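Local coordinates for RNA-directed RNA polymerase (Infectious pancreatic necrosis virus, PDB 3ZED), which probably copies the viral RNA genome as an RNA-dependent RNA polymerase, joining ribonucleoside triphosphates into RNA with release of diphosphate, at residues A630-H633 / M634-K638. Sequence-based numbering, arbitrary orientation.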
# COMPACT_ATOMS: atom_id res chain seq x y z
N ALA B 630 -33.39 -2.69 7.78
CA ALA B 630 -32.83 -2.67 9.14
C ALA B 630 -31.86 -1.49 9.36
O ALA B 630 -32.02 -0.79 10.36
CB ALA B 630 -32.13 -3.98 9.45
N ALA B 631 -30.89 -1.25 8.43
CA ALA B 631 -29.92 -0.14 8.56
C ALA B 631 -30.61 1.23 8.48
O ALA B 631 -30.24 2.12 9.26
CB ALA B 631 -28.83 -0.24 7.50
N LYS B 632 -31.61 1.42 7.57
CA LYS B 632 -32.36 2.69 7.45
C LYS B 632 -33.03 2.99 8.79
O LYS B 632 -32.92 4.10 9.30
CB LYS B 632 -33.40 2.64 6.31
CG LYS B 632 -34.21 3.93 6.12
CD LYS B 632 -35.25 3.80 5.00
CE LYS B 632 -35.75 5.16 4.54
NZ LYS B 632 -36.65 5.11 3.34
N HIS B 633 -33.69 1.97 9.37
CA HIS B 633 -34.36 2.06 10.67
C HIS B 633 -33.37 2.48 11.75
O HIS B 633 -33.65 3.41 12.51
CB HIS B 633 -35.02 0.72 11.04
CG HIS B 633 -35.65 0.76 12.40
ND1 HIS B 633 -34.99 0.30 13.51
CD2 HIS B 633 -36.84 1.27 12.78
CE1 HIS B 633 -35.82 0.49 14.53
NE2 HIS B 633 -36.94 1.09 14.14
N MET B 634 -32.20 1.83 11.81
CA MET B 634 -31.14 2.12 12.76
C MET B 634 -30.62 3.55 12.59
O MET B 634 -30.42 4.24 13.58
CB MET B 634 -29.99 1.12 12.62
CG MET B 634 -30.31 -0.23 13.20
SD MET B 634 -29.98 -0.30 14.97
CE MET B 634 -31.57 0.10 15.63
N SER B 635 -30.43 3.98 11.33
CA SER B 635 -29.93 5.31 10.99
C SER B 635 -30.92 6.41 11.41
O SER B 635 -30.49 7.43 11.95
CB SER B 635 -29.65 5.39 9.49
OG SER B 635 -29.55 6.75 9.09
N LEU B 636 -32.23 6.21 11.16
CA LEU B 636 -33.25 7.20 11.51
C LEU B 636 -33.51 7.22 13.03
O LEU B 636 -33.67 8.30 13.59
CB LEU B 636 -34.56 6.98 10.72
CG LEU B 636 -34.49 7.22 9.18
CD1 LEU B 636 -35.80 6.81 8.50
CD2 LEU B 636 -34.20 8.68 8.85
N ASP B 637 -33.47 6.04 13.69
CA ASP B 637 -33.64 5.94 15.14
C ASP B 637 -32.47 6.63 15.87
O ASP B 637 -32.71 7.31 16.86
CB ASP B 637 -33.77 4.48 15.59
CG ASP B 637 -34.20 4.29 17.04
OD1 ASP B 637 -35.37 4.63 17.36
OD2 ASP B 637 -33.39 3.77 17.84
N LYS B 638 -31.23 6.48 15.36
CA LYS B 638 -30.04 7.12 15.92
C LYS B 638 -30.11 8.64 15.74
O LYS B 638 -29.68 9.38 16.62
CB LYS B 638 -28.73 6.59 15.29
CG LYS B 638 -28.37 5.12 15.60
CD LYS B 638 -27.84 4.88 17.00
CE LYS B 638 -27.86 3.40 17.30
NZ LYS B 638 -28.13 3.13 18.73
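Residues 630-633 and 634-638 form one uninterrupted run of alpha-helix, joined by four successive i to i+4 backbone hydrogen bonds that begin with M634 N to A630 O (3.0 Å) and end with D637 N to H633 O (2.9 Å). The N-H...O angles of all four fall between 155° and 159°, consistent with regular alpha-helical geometry here, as are the backbone torsions of all nine residues. On one flank K632 and L636, a turn apart, run side by side in the same direction, and K632 CG meets L636 CD1 at 4.1 Å. K632 is extended, whereas L636 sets CG beside the backbone N (chi1 -67°), which also brings L636 CG to 3.5 Å from K632 O.

M634 bends at chi2 and chi3, bringing its methyl beside the ND1 side of the H633 imidazole; M634 CE lies 4.0 Å from H633 ND1, a loose approach. M634 CG rests 3.4 Å from A630 O, the carbonyl that also accepts the M634 N-H. H633 NE2 and D637 OD1 stand 5.0 Å apart, too far for a direct ion pair, although the carboxylate might modestly favour protonation of the imidazole. The H633 ring packs edge-to-face with F134, and the buried hydroxyl of S635 is hydrogen-bonded through OG to E614 OE1. With A630, H633 and M634 touching helix 125-137, and A631, K632, M634 and K638 touching helix 604-621, the arrangement is that of a helix of the birnavirus VP1 thumb region packed against both of these helices, with L636 and D637 on its exposed side.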